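Local coordinates for anaphase-promoting complex subunit cut9 (Schizosaccharomyces pombe, PDB 2XPI), which serves as a tetratricopeptide-repeat scaffold subunit of the anaphase-promoting complex, the E3 ubiquitin ligase of mitosis and G1, forming homodimers and binding hcn1, at residues Glu250-Val255 with Leu274-Leu279; Asp230-Glu235 with Ser261-Glu266; Lys265-Phe270 with Glu292-Ser297; Asp403-Pro408 with Ala434-Gly439. One frame throughout, in Å; residues are numbered along the deposited sequence.

Interaction 1 of 4, residues Glu250-Val255 with Leu274-Leu279; sequences EEWDLV and LYMLKL
The indole of Trp-252 carries Leu-279 on one face: Leu-279 CD2 sits 3.9 Å from the centroid of the Trp-252 six-membered ring and 11° off its normal, a CH-pi contact by both measures. This packing between successive tetratricopeptide repeats joins helix 248-257 of TPR 5 to the end of helix 268-276 of TPR 6 and the turn after it, and no hydrogen bond crosses it. Further along the same indole, Leu-279 CB lies 3.7 Å from Trp-252 NE1. Met-276 comes in obliquely at the far end of the six-membered ring, its CG 3.5 Å from Trp-252 CZ3, and with Met-276 SD 5.0 Å from the ring centroid this is a Met-aromatic contact. Trp-252 is placed by chi1 of -81°, with CG anti to the carbonyl carbon; His-284 stacks on its ring, and NE1 makes a weak hydrogen bond to Asn-280 O. A type I turn from Met-276 to Leu-279 brings the leucine back toward the first helix. One helical turn after Trp-252, the Val-255 and Met-276 side chains cross at about a right angle, Val-255 CG2 lying 3.8 Å from Met-276 CG, while Val-255 and Leu-279 meet tip to tip, CG1 to CD2, at 3.6 Å.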
loop_
_atom_site.group_PDB
_atom_site.type_symbol
_atom_site.label_atom_id
_atom_site.label_comp_id
_atom_site.label_asym_id
_atom_site.label_seq_id
_atom_site.Cartn_x
_atom_site.Cartn_y
_atom_site.Cartn_z
ATOM N N GLU A 250 15.812 8.239 -31.885
ATOM C CA GLU A 250 14.424 8.561 -31.600
ATOM C C GLU A 250 14.270 9.444 -30.349
ATOM O O GLU A 250 13.458 10.361 -30.337
ATOM C CB GLU A 250 13.615 7.286 -31.397
ATOM C CG GLU A 250 13.384 6.445 -32.628
ATOM C CD GLU A 250 12.712 5.121 -32.283
ATOM O OE1 GLU A 250 13.153 4.460 -31.316
ATOM O OE2 GLU A 250 11.740 4.740 -32.972
ATOM N N GLU A 251 15.044 9.150 -29.304
ATOM C CA GLU A 251 14.990 9.889 -28.043
ATOM C C GLU A 251 15.420 11.343 -28.196
ATOM O O GLU A 251 14.775 12.241 -27.664
ATOM C CB GLU A 251 15.832 9.202 -26.967
ATOM C CG GLU A 251 15.109 8.074 -26.218
ATOM C CD GLU A 251 16.069 7.133 -25.460
ATOM O OE1 GLU A 251 17.300 7.408 -25.462
ATOM O OE2 GLU A 251 15.587 6.122 -24.874
ATOM N N TRP A 252 16.509 11.575 -28.921
ATOM C CA TRP A 252 16.955 12.935 -29.193
ATOM C C TRP A 252 15.979 13.691 -30.085
ATOM O O TRP A 252 15.675 14.851 -29.834
ATOM C CB TRP A 252 18.362 12.946 -29.791
ATOM C CG TRP A 252 19.413 12.822 -28.746
ATOM C CD1 TRP A 252 20.022 11.670 -28.319
ATOM C CD2 TRP A 252 19.969 13.885 -27.965
ATOM N NE1 TRP A 252 20.931 11.959 -27.324
ATOM C CE2 TRP A 252 20.915 13.312 -27.090
ATOM C CE3 TRP A 252 19.758 15.268 -27.919
ATOM C CZ2 TRP A 252 21.649 14.081 -26.183
ATOM C CZ3 TRP A 252 20.486 16.021 -27.025
ATOM C CH2 TRP A 252 21.420 15.428 -26.168
ATOM N N ASP A 253 15.481 13.044 -31.128
ATOM C CA ASP A 253 14.509 13.709 -31.985
ATOM C C ASP A 253 13.231 14.031 -31.208
ATOM O O ASP A 253 12.531 14.997 -31.512
ATOM C CB ASP A 253 14.196 12.867 -33.224
ATOM C CG ASP A 253 12.892 13.284 -33.910
ATOM O OD1 ASP A 253 11.808 12.866 -33.427
ATOM O OD2 ASP A 253 12.950 14.016 -34.931
ATOM N N LEU A 254 12.919 13.216 -30.209
ATOM C CA LEU A 254 11.735 13.463 -29.430
ATOM C C LEU A 254 11.940 14.743 -28.635
ATOM O O LEU A 254 11.165 15.679 -28.794
ATOM C CB LEU A 254 11.399 12.289 -28.518
ATOM C CG LEU A 254 10.193 12.477 -27.586
ATOM C CD1 LEU A 254 8.891 12.740 -28.328
ATOM C CD2 LEU A 254 10.031 11.271 -26.713
ATOM N N VAL A 255 12.980 14.815 -27.800
ATOM C CA VAL A 255 13.107 15.983 -26.929
ATOM C C VAL A 255 13.403 17.258 -27.696
ATOM O O VAL A 255 13.034 18.356 -27.261
ATOM C CB VAL A 255 14.104 15.810 -25.747
ATOM C CG1 VAL A 255 14.383 14.358 -25.474
ATOM C CG2 VAL A 255 15.364 16.619 -25.959
ATOM N N LEU A 274 17.372 19.700 -18.925
ATOM C CA LEU A 274 17.109 18.631 -17.965
ATOM C C LEU A 274 16.846 17.319 -18.679
ATOM O O LEU A 274 17.370 16.284 -18.286
ATOM C CB LEU A 274 15.900 18.971 -17.088
ATOM C CG LEU A 274 16.086 19.426 -15.638
ATOM C CD1 LEU A 274 17.360 20.201 -15.433
ATOM C CD2 LEU A 274 14.883 20.244 -15.210
ATOM N N TYR A 275 16.025 17.358 -19.725
ATOM C CA TYR A 275 15.680 16.139 -20.462
ATOM C C TYR A 275 16.893 15.543 -21.179
ATOM O O TYR A 275 17.146 14.349 -21.109
ATOM C CB TYR A 275 14.525 16.411 -21.436
ATOM C CG TYR A 275 13.182 16.453 -20.741
ATOM C CD1 TYR A 275 12.002 16.624 -21.450
ATOM C CD2 TYR A 275 13.105 16.307 -19.363
ATOM C CE1 TYR A 275 10.786 16.638 -20.806
ATOM C CE2 TYR A 275 11.906 16.336 -18.716
ATOM C CZ TYR A 275 10.745 16.500 -19.437
ATOM O OH TYR A 275 9.550 16.519 -18.753
ATOM N N MET A 276 17.656 16.390 -21.851
ATOM C CA MET A 276 18.859 15.946 -22.526
ATOM C C MET A 276 19.823 15.216 -21.581
ATOM O O MET A 276 20.552 14.326 -22.005
ATOM C CB MET A 276 19.524 17.119 -23.259
ATOM C CG MET A 276 18.714 17.584 -24.484
ATOM S SD MET A 276 19.315 19.097 -25.277
ATOM C CE MET A 276 20.783 19.269 -24.305
ATOM N N LEU A 277 19.813 15.563 -20.299
ATOM C CA LEU A 277 20.674 14.874 -19.337
ATOM C C LEU A 277 20.294 13.409 -19.165
ATOM O O LEU A 277 21.091 12.627 -18.650
ATOM C CB LEU A 277 20.630 15.538 -17.961
ATOM C CG LEU A 277 21.169 16.945 -17.741
ATOM C CD1 LEU A 277 21.344 17.142 -16.249
ATOM C CD2 LEU A 277 22.491 17.174 -18.471
ATOM N N LYS A 278 19.073 13.046 -19.560
ATOM C CA LYS A 278 18.595 11.664 -19.431
ATOM C C LYS A 278 19.049 10.771 -20.587
ATOM O O LYS A 278 18.859 9.555 -20.556
ATOM C CB LYS A 278 17.066 11.630 -19.350
ATOM C CG LYS A 278 16.498 12.241 -18.084
ATOM C CD LYS A 278 17.297 11.747 -16.891
ATOM C CE LYS A 278 16.634 12.072 -15.559
ATOM N NZ LYS A 278 17.312 11.309 -14.466
ATOM N N LEU A 279 19.664 11.392 -21.588
ATOM C CA LEU A 279 19.786 10.815 -22.915
ATOM C C LEU A 279 21.133 10.187 -23.220
ATOM O O LEU A 279 22.035 10.185 -22.387
ATOM C CB LEU A 279 19.520 11.898 -23.949
ATOM C CG LEU A 279 18.095 12.050 -24.473
ATOM C CD1 LEU A 279 17.063 11.417 -23.557
ATOM C CD2 LEU A 279 17.833 13.521 -24.710
#

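Interaction 2 of 4, residues Asp230-Glu235 with Ser261-Glu266; sequences DAKCYE and STYSKE
The first residue of 261-266 to make contact is Thr-262, and it accepts both hydrogen bonds that cross from 230-235. Its chi1 of 67° sets OG1 between the backbone N and the carbonyl carbon, where OG1 accepts from Ala-231 N at 2.8 Å with an N-H...O angle of 155°; the same hydroxyl is also hydrogen-bonded to Asn-259 O. Thr-262 O accepts from Lys-232 NZ at 2.9 Å, the ammonium standing above the carbonyl plane. That ammonium is gripped again by Asp-230, whose two oxygens meet it through their syn lone pairs, NZ to OD2 being a salt bridge of 2.9 Å. The anti lone pair of Asp-230 OD1 takes the backbone N of Lys-232 at 2.7 Å, an Asx turn that fixes the carboxylate. Gly-195 O also binds NZ, so the buried ammonium has oxygen partners from Asp-230, Thr-262 and Gly-195, which would probably offset the cost of burying its charge. Tyr-263 follows, its CB 4.1 Å from Lys-232 CG and its ring edge near Lys-232 CD, while its OH bonds to Asp-267. Next, Ser-264 CB lies 3.7 Å above one face of the Tyr-263 ring. The contact thus ties the loop joining helices 216-229 and 234-242 to the short helical turn 261-264 that precedes helix 268-276, with Trp-90 and Arg-83 of the second subunit packing on Lys-232 and Tyr-263.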
loop_
_atom_site.group_PDB
_atom_site.type_symbol
_atom_site.label_atom_id
_atom_site.label_comp_id
_atom_site.label_asym_id
_atom_site.label_seq_id
_atom_site.Cartn_x
_atom_site.Cartn_y
_atom_site.Cartn_z
ATOM N N ASP A 230 2.113 17.853 -23.741
ATOM C CA ASP A 230 2.603 18.665 -22.632
ATOM C C ASP A 230 3.973 18.137 -22.225
ATOM O O ASP A 230 4.102 17.026 -21.723
ATOM C CB ASP A 230 1.626 18.619 -21.441
ATOM C CG ASP A 230 1.971 19.640 -20.342
ATOM O OD1 ASP A 230 3.166 19.750 -19.974
ATOM O OD2 ASP A 230 1.043 20.333 -19.835
ATOM N N ALA A 231 4.996 18.954 -22.446
ATOM C CA ALA A 231 6.364 18.586 -22.119
ATOM C C ALA A 231 6.551 18.229 -20.653
ATOM O O ALA A 231 7.596 17.720 -20.283
ATOM C CB ALA A 231 7.306 19.711 -22.495
ATOM N N LYS A 232 5.555 18.502 -19.815
ATOM C CA LYS A 232 5.703 18.273 -18.375
ATOM C C LYS A 232 5.338 16.848 -17.966
ATOM O O LYS A 232 5.616 16.425 -16.851
ATOM C CB LYS A 232 4.939 19.312 -17.540
ATOM C CG LYS A 232 5.408 20.746 -17.777
ATOM C CD LYS A 232 4.839 21.753 -16.754
ATOM C CE LYS A 232 3.319 21.670 -16.610
ATOM N NZ LYS A 232 2.622 21.856 -17.899
ATOM N N CYS A 233 4.748 16.095 -18.880
ATOM C CA CYS A 233 4.451 14.685 -18.610
ATOM C C CYS A 233 5.706 13.794 -18.555
ATOM O O CYS A 233 5.945 12.937 -19.405
ATOM C CB CYS A 233 3.464 14.137 -19.625
ATOM S SG CYS A 233 2.742 12.663 -19.032
ATOM N N TYR A 234 6.487 13.993 -17.513
ATOM C CA TYR A 234 7.674 13.210 -17.303
ATOM C C TYR A 234 7.416 11.726 -16.939
ATOM O O TYR A 234 8.327 10.919 -17.074
ATOM C CB TYR A 234 8.549 13.928 -16.267
ATOM C CG TYR A 234 9.762 13.175 -15.801
ATOM C CD1 TYR A 234 11.029 13.518 -16.242
ATOM C CD2 TYR A 234 9.639 12.137 -14.887
ATOM C CE1 TYR A 234 12.145 12.835 -15.798
ATOM C CE2 TYR A 234 10.729 11.460 -14.435
ATOM C CZ TYR A 234 11.984 11.795 -14.891
ATOM O OH TYR A 234 13.070 11.076 -14.424
ATOM N N GLU A 235 6.216 11.349 -16.490
ATOM C CA GLU A 235 5.960 9.927 -16.219
ATOM C C GLU A 235 6.044 9.170 -17.532
ATOM O O GLU A 235 6.461 8.017 -17.547
ATOM C CB GLU A 235 4.575 9.621 -15.604
ATOM C CG GLU A 235 4.336 10.008 -14.159
ATOM C CD GLU A 235 5.071 9.192 -13.102
ATOM O OE1 GLU A 235 5.044 7.946 -13.081
ATOM O OE2 GLU A 235 5.644 9.838 -12.219
ATOM N N SER A 261 6.876 25.391 -24.571
ATOM C CA SER A 261 5.992 26.461 -24.102
ATOM C C SER A 261 4.900 25.911 -23.184
ATOM O O SER A 261 4.270 26.645 -22.434
ATOM C CB SER A 261 5.384 27.228 -25.279
ATOM O OG SER A 261 6.402 27.878 -26.027
ATOM N N THR A 262 4.679 24.606 -23.250
ATOM C CA THR A 262 3.723 23.977 -22.362
ATOM C C THR A 262 4.309 23.887 -20.953
ATOM O O THR A 262 3.577 23.651 -19.990
ATOM C CB THR A 262 3.269 22.593 -22.867
ATOM O OG1 THR A 262 4.364 21.664 -22.816
ATOM C CG2 THR A 262 2.733 22.704 -24.295
ATOM N N TYR A 263 5.627 24.073 -20.840
ATOM C CA TYR A 263 6.249 24.347 -19.537
ATOM C C TYR A 263 6.303 25.849 -19.312
ATOM O O TYR A 263 5.632 26.369 -18.429
ATOM C CB TYR A 263 7.653 23.755 -19.436
ATOM C CG TYR A 263 8.533 24.373 -18.358
ATOM C CD1 TYR A 263 8.211 24.267 -17.002
ATOM C CD2 TYR A 263 9.701 25.046 -18.695
ATOM C CE1 TYR A 263 9.035 24.823 -16.012
ATOM C CE2 TYR A 263 10.517 25.602 -17.729
ATOM C CZ TYR A 263 10.183 25.486 -16.394
ATOM O OH TYR A 263 11.012 26.052 -15.458
ATOM N N SER A 264 7.104 26.531 -20.126
ATOM C CA SER A 264 7.248 27.978 -20.063
ATOM C C SER A 264 7.996 28.451 -21.312
ATOM O O SER A 264 9.166 28.112 -21.508
ATOM C CB SER A 264 7.999 28.378 -18.785
ATOM O OG SER A 264 8.779 29.540 -18.995
ATOM N N LYS A 265 7.327 29.214 -22.171
ATOM C CA LYS A 265 7.977 29.679 -23.401
ATOM C C LYS A 265 9.337 30.303 -23.112
ATOM O O LYS A 265 10.304 30.057 -23.831
ATOM C CB LYS A 265 7.115 30.703 -24.155
ATOM C CG LYS A 265 7.651 30.996 -25.554
ATOM C CD LYS A 265 7.766 32.479 -25.861
ATOM C CE LYS A 265 8.795 32.715 -26.975
ATOM N NZ LYS A 265 9.171 34.159 -27.196
ATOM N N GLU A 266 9.393 31.110 -22.055
ATOM C CA GLU A 266 10.570 31.917 -21.745
ATOM C C GLU A 266 11.710 31.149 -21.043
ATOM O O GLU A 266 12.862 31.575 -21.062
ATOM C CB GLU A 266 10.162 33.164 -20.945
ATOM C CG GLU A 266 10.876 33.303 -19.617
ATOM C CD GLU A 266 10.434 34.520 -18.803
ATOM O OE1 GLU A 266 9.630 35.338 -19.307
ATOM O OE2 GLU A 266 10.899 34.657 -17.643
#

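Interaction 3 of 4, residues Lys265-Phe270 with Glu292-Ser297; sequences KEDAAF and EDYLSS
Tyr-294 leaves helix 285-296 with CG anti to its backbone N (chi1 -179°), which sends the ring straight at the start of helix 268-276, the other helix of TPR 6 in this tetratricopeptide fold. Beyond CB and CG, CD2 of Tyr-294 comes 4.1 Å from Ala-269 O. Its neighbour CE2 is the main point of touch: Phe-270 CA lies 3.7 Å from Tyr-294 CE2, in the ring plane, so the tyrosine presents an edge to the helix backbone. The methyl of Ala-269 and the CB of Phe-270 also approach that carbon, at slightly longer range. At the tip, Tyr-294 OH stops 3.8 Å from Asp-267 OD2, with carboxylate and ring planes 58° apart. The strongest partner of Asp-267 is instead Arg-83 of the second subunit, a salt bridge to OD2, while OD1 bonds to Tyr-263 OH; these interactions would favour the charged carboxylate. Phe-270, also with CG anti to N, crosses Leu-295 at about a right angle, CD1 to CD1 at 3.9 Å. Arg-83 of the second subunit makes a cation-pi contact with the Phe-270 ring, so this end of the helix pair faces the homodimer interface mediated by TPR repeats 1-7. At the base of Tyr-294 its carbonyl is bonded too: Ser-297 OG donates in the carbonyl plane, on a lone pair of Tyr-294 O, at 2.7 Å.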
loop_
_atom_site.group_PDB
_atom_site.type_symbol
_atom_site.label_atom_id
_atom_site.label_comp_id
_atom_site.label_asym_id
_atom_site.label_seq_id
_atom_site.Cartn_x
_atom_site.Cartn_y
_atom_site.Cartn_z
ATOM N N LYS A 265 7.327 29.214 -22.171
ATOM C CA LYS A 265 7.977 29.679 -23.401
ATOM C C LYS A 265 9.337 30.303 -23.112
ATOM O O LYS A 265 10.304 30.057 -23.831
ATOM C CB LYS A 265 7.115 30.703 -24.155
ATOM C CG LYS A 265 7.651 30.996 -25.554
ATOM C CD LYS A 265 7.766 32.479 -25.861
ATOM C CE LYS A 265 8.795 32.715 -26.975
ATOM N NZ LYS A 265 9.171 34.159 -27.196
ATOM N N GLU A 266 9.393 31.110 -22.055
ATOM C CA GLU A 266 10.570 31.917 -21.745
ATOM C C GLU A 266 11.710 31.149 -21.043
ATOM O O GLU A 266 12.862 31.575 -21.062
ATOM C CB GLU A 266 10.162 33.164 -20.945
ATOM C CG GLU A 266 10.876 33.303 -19.617
ATOM C CD GLU A 266 10.434 34.520 -18.803
ATOM O OE1 GLU A 266 9.630 35.338 -19.307
ATOM O OE2 GLU A 266 10.899 34.657 -17.643
ATOM N N ASP A 267 11.394 30.017 -20.433
ATOM C CA ASP A 267 12.408 29.226 -19.735
ATOM C C ASP A 267 12.534 27.835 -20.382
ATOM O O ASP A 267 12.829 26.844 -19.716
ATOM C CB ASP A 267 12.043 29.106 -18.247
ATOM C CG ASP A 267 13.192 28.604 -17.397
ATOM O OD1 ASP A 267 12.934 27.767 -16.505
ATOM O OD2 ASP A 267 14.347 29.037 -17.626
ATOM N N ALA A 268 12.301 27.773 -21.688
ATOM C CA ALA A 268 12.244 26.496 -22.394
ATOM C C ALA A 268 13.550 25.743 -22.294
ATOM O O ALA A 268 13.543 24.521 -22.209
ATOM C CB ALA A 268 11.871 26.701 -23.850
ATOM N N ALA A 269 14.667 26.467 -22.289
ATOM C CA ALA A 269 15.974 25.831 -22.341
ATOM C C ALA A 269 16.304 25.083 -21.072
ATOM O O ALA A 269 17.073 24.131 -21.098
ATOM C CB ALA A 269 17.071 26.832 -22.654
ATOM N N PHE A 270 15.739 25.518 -19.962
ATOM C CA PHE A 270 15.986 24.875 -18.686
ATOM C C PHE A 270 15.419 23.463 -18.685
ATOM O O PHE A 270 16.124 22.501 -18.377
ATOM C CB PHE A 270 15.364 25.706 -17.569
ATOM C CG PHE A 270 15.381 25.044 -16.221
ATOM C CD1 PHE A 270 16.532 25.037 -15.449
ATOM C CD2 PHE A 270 14.229 24.481 -15.703
ATOM C CE1 PHE A 270 16.541 24.447 -14.196
ATOM C CE2 PHE A 270 14.231 23.901 -14.462
ATOM C CZ PHE A 270 15.392 23.886 -13.706
ATOM N N GLU A 292 24.725 20.913 -20.220
ATOM C CA GLU A 292 25.452 20.645 -18.991
ATOM C C GLU A 292 26.098 21.937 -18.475
ATOM O O GLU A 292 26.255 22.130 -17.266
ATOM C CB GLU A 292 26.500 19.553 -19.227
ATOM C CG GLU A 292 27.079 18.927 -17.957
ATOM C CD GLU A 292 28.043 19.860 -17.212
ATOM O OE1 GLU A 292 28.895 20.510 -17.870
ATOM O OE2 GLU A 292 27.947 19.945 -15.965
ATOM N N ASP A 293 26.455 22.832 -19.388
ATOM C CA ASP A 293 27.037 24.089 -18.966
ATOM C C ASP A 293 25.974 25.049 -18.440
ATOM O O ASP A 293 26.120 25.635 -17.363
ATOM C CB ASP A 293 27.827 24.730 -20.098
ATOM C CG ASP A 293 29.210 25.145 -19.657
ATOM O OD1 ASP A 293 29.779 24.443 -18.787
ATOM O OD2 ASP A 293 29.725 26.168 -20.167
ATOM N N TYR A 294 24.902 25.199 -19.208
ATOM C CA TYR A 294 23.776 26.013 -18.796
ATOM C C TYR A 294 23.306 25.635 -17.389
ATOM O O TYR A 294 23.130 26.508 -16.540
ATOM C CB TYR A 294 22.638 25.867 -19.794
ATOM C CG TYR A 294 21.427 26.691 -19.468
ATOM C CD1 TYR A 294 21.511 28.073 -19.346
ATOM C CD2 TYR A 294 20.189 26.093 -19.289
ATOM C CE1 TYR A 294 20.385 28.840 -19.057
ATOM C CE2 TYR A 294 19.069 26.837 -19.002
ATOM C CZ TYR A 294 19.168 28.209 -18.885
ATOM O OH TYR A 294 18.041 28.943 -18.599
ATOM N N LEU A 295 23.120 24.344 -17.138
ATOM C CA LEU A 295 22.615 23.891 -15.840
ATOM C C LEU A 295 23.610 24.052 -14.681
ATOM O O LEU A 295 23.210 24.260 -13.529
ATOM C CB LEU A 295 22.130 22.443 -15.929
ATOM C CG LEU A 295 20.660 22.185 -16.273
ATOM C CD1 LEU A 295 19.899 23.457 -16.616
ATOM C CD2 LEU A 295 20.572 21.175 -17.385
ATOM N N SER A 296 24.900 23.959 -14.981
ATOM C CA SER A 296 25.927 24.211 -13.975
ATOM C C SER A 296 26.043 25.698 -13.616
ATOM O O SER A 296 26.485 26.044 -12.518
ATOM C CB SER A 296 27.277 23.645 -14.418
ATOM O OG SER A 296 27.341 22.249 -14.145
ATOM N N SER A 297 25.635 26.572 -14.532
ATOM C CA SER A 297 25.595 28.000 -14.241
ATOM C C SER A 297 24.383 28.381 -13.370
ATOM O O SER A 297 24.331 29.482 -12.816
ATOM C CB SER A 297 25.609 28.830 -15.535
ATOM O OG SER A 297 24.338 28.851 -16.162
#

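Interaction 4 of 4, residues Asp403-Pro408 with Ala434-Gly439; sequences DPQFGP and ARLFQG
A type I turn from Asp-403 to Phe-406, closed by Phe-406 N to Asp-403 O at 2.7 Å, leads into helix 407-420 and brings the Gly-407 CA within 5.3 Å of the Leu-436 CA just past helix 423-435. The two helices are the antiparallel pair of TPR 10, so the contact joins the start of the first to the end of the second, as tetratricopeptide hairpins do. Asp-403 also braces the turn by an Asx turn, its OD1 accepting from Gln-405 N from above the carboxylate plane, 42° out of it. Leu-436 points into the turn with CG anti to its carbonyl carbon; its CD1 rests 3.8 Å from Pro-404 O and 3.9 Å from Gly-407 CA, and Trp-410, whose NE1 bonds to Pro-404 O, lines the same side chain. The other methyl, Leu-436 CD2, sits 3.6 Å above the plane of the Arg-435 guanidinium, offset toward its rim. At the edge of that guanidinium stands the amide end of Gln-405, the two planes 62° apart. Phe-437, chi1 -82°, turns its ring obliquely against the helix start, where Gly-407 has no side chain and the ring can reach the backbone: CE2 lies 3.3 Å from Gly-407 C. Phe-437 and Pro-408 also touch the chain of another protein, consistent with the part TPR 8 and 10-13 play in binding hcn1. Across the ring tip, Phe-437 CZ meets Pro-408 CD at 3.5 Å.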
loop_
_atom_site.group_PDB
_atom_site.type_symbol
_atom_site.label_atom_id
_atom_site.label_comp_id
_atom_site.label_asym_id
_atom_site.label_seq_id
_atom_site.Cartn_x
_atom_site.Cartn_y
_atom_site.Cartn_z
ATOM N N ASP A 403 13.236 -7.254 -12.838
ATOM C CA ASP A 403 13.066 -6.136 -13.756
ATOM C C ASP A 403 13.706 -6.438 -15.113
ATOM O O ASP A 403 14.860 -6.078 -15.377
ATOM C CB ASP A 403 13.636 -4.847 -13.167
ATOM C CG ASP A 403 13.338 -3.631 -14.036
ATOM O OD1 ASP A 403 12.754 -3.817 -15.137
ATOM O OD2 ASP A 403 13.682 -2.494 -13.613
ATOM N N PRO A 404 12.938 -7.094 -15.987
ATOM C CA PRO A 404 13.402 -7.542 -17.300
ATOM C C PRO A 404 13.881 -6.387 -18.155
ATOM O O PRO A 404 14.504 -6.600 -19.190
ATOM C CB PRO A 404 12.150 -8.157 -17.925
ATOM C CG PRO A 404 11.210 -8.429 -16.790
ATOM C CD PRO A 404 11.519 -7.426 -15.738
ATOM N N GLN A 405 13.578 -5.169 -17.747
ATOM C CA GLN A 405 14.010 -3.993 -18.500
ATOM C C GLN A 405 15.376 -3.474 -18.023
ATOM O O GLN A 405 15.961 -2.562 -18.621
ATOM C CB GLN A 405 12.951 -2.896 -18.405
ATOM C CG GLN A 405 12.316 -2.536 -19.743
ATOM C CD GLN A 405 11.522 -3.666 -20.362
ATOM O OE1 GLN A 405 10.895 -4.460 -19.668
ATOM N NE2 GLN A 405 11.540 -3.738 -21.680
ATOM N N PHE A 406 15.884 -4.091 -16.956
ATOM C CA PHE A 406 17.116 -3.678 -16.292
ATOM C C PHE A 406 18.389 -4.154 -17.003
ATOM O O PHE A 406 18.885 -5.257 -16.750
ATOM C CB PHE A 406 17.106 -4.206 -14.856
ATOM C CG PHE A 406 18.046 -3.480 -13.943
ATOM C CD1 PHE A 406 18.257 -2.112 -14.093
ATOM C CD2 PHE A 406 18.713 -4.152 -12.942
ATOM C CE1 PHE A 406 19.128 -1.435 -13.251
ATOM C CE2 PHE A 406 19.571 -3.486 -12.108
ATOM C CZ PHE A 406 19.784 -2.126 -12.259
ATOM N N GLY A 407 18.923 -3.306 -17.868
ATOM C CA GLY A 407 20.065 -3.646 -18.705
ATOM C C GLY A 407 21.313 -4.148 -18.012
ATOM O O GLY A 407 21.809 -5.206 -18.369
ATOM N N PRO A 408 21.836 -3.392 -17.028
ATOM C CA PRO A 408 23.003 -3.820 -16.239
ATOM C C PRO A 408 22.936 -5.261 -15.742
ATOM O O PRO A 408 23.965 -5.930 -15.701
ATOM C CB PRO A 408 22.992 -2.840 -15.049
ATOM C CG PRO A 408 22.399 -1.599 -15.597
ATOM C CD PRO A 408 21.372 -2.042 -16.627
ATOM N N ALA A 434 21.449 -5.718 -25.806
ATOM C CA ALA A 434 21.702 -4.678 -26.810
ATOM C C ALA A 434 20.432 -3.863 -27.112
ATOM O O ALA A 434 20.499 -2.768 -27.671
ATOM C CB ALA A 434 22.284 -5.271 -28.073
ATOM N N ARG A 435 19.280 -4.417 -26.737
ATOM C CA ARG A 435 17.998 -3.736 -26.845
ATOM C C ARG A 435 17.871 -2.663 -25.762
ATOM O O ARG A 435 17.393 -1.571 -26.023
ATOM C CB ARG A 435 16.880 -4.762 -26.693
ATOM C CG ARG A 435 15.493 -4.297 -27.134
ATOM C CD ARG A 435 14.571 -3.887 -25.973
ATOM N NE ARG A 435 13.963 -5.018 -25.271
ATOM C CZ ARG A 435 12.939 -4.896 -24.427
ATOM N NH1 ARG A 435 12.408 -3.693 -24.204
ATOM N NH2 ARG A 435 12.436 -5.966 -23.815
ATOM N N LEU A 436 18.345 -2.970 -24.572
ATOM C CA LEU A 436 18.206 -2.109 -23.419
ATOM C C LEU A 436 19.319 -1.095 -23.269
ATOM O O LEU A 436 19.381 -0.371 -22.294
ATOM C CB LEU A 436 18.135 -2.964 -22.170
ATOM C CG LEU A 436 17.153 -4.122 -22.237
ATOM C CD1 LEU A 436 17.345 -5.068 -21.100
ATOM C CD2 LEU A 436 15.759 -3.609 -22.260
ATOM N N PHE A 437 20.253 -1.112 -24.196
ATOM C CA PHE A 437 21.359 -0.191 -24.185
ATOM C C PHE A 437 21.577 0.294 -25.593
ATOM O O PHE A 437 22.699 0.483 -26.001
ATOM C CB PHE A 437 22.613 -0.909 -23.732
ATOM C CG PHE A 437 22.749 -1.032 -22.259
ATOM C CD1 PHE A 437 22.883 0.077 -21.471
ATOM C CD2 PHE A 437 22.779 -2.261 -21.664
ATOM C CE1 PHE A 437 23.030 -0.041 -20.123
ATOM C CE2 PHE A 437 22.926 -2.368 -20.324
ATOM C CZ PHE A 437 23.052 -1.258 -19.553
ATOM N N GLN A 438 20.524 0.462 -26.364
ATOM C CA GLN A 438 20.714 0.830 -27.757
ATOM C C GLN A 438 21.364 2.193 -27.915
ATOM O O GLN A 438 21.133 3.093 -27.121
ATOM C CB GLN A 438 19.411 0.758 -28.537
ATOM C CG GLN A 438 19.611 0.418 -29.992
ATOM C CD GLN A 438 20.161 -0.976 -30.194
ATOM O OE1 GLN A 438 19.470 -1.856 -30.695
ATOM N NE2 GLN A 438 21.413 -1.182 -29.812
ATOM N N GLY A 439 22.183 2.322 -28.955
ATOM C CA GLY A 439 22.957 3.517 -29.188
ATOM C C GLY A 439 24.257 3.546 -28.422
ATOM O O GLY A 439 24.907 4.563 -28.356
#

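In the fold
From the N terminus, the chain first passes 230-235, then 250-255, before 261-266 returns to close interaction 2. Interaction 3 opens on that same piece, sharing Lys-265 and Glu-266, and closes at 292-297. Interaction 1 closes between, at 274-279, so it crosses both: its segments alternate with those of interactions 2 and 3. These three have centres about 14 Å apart and touch, Tyr-275 OH bonding to Ala-231 O, and Leu-274 packing on Leu-295. Together they bind TPR 5 and TPR 6 at a face met by the second subunit. Interaction 4 follows in series, 434-439 returning to 403-408 to close the helix pair of TPR 10, its centre about 17 Å from that of interaction 1.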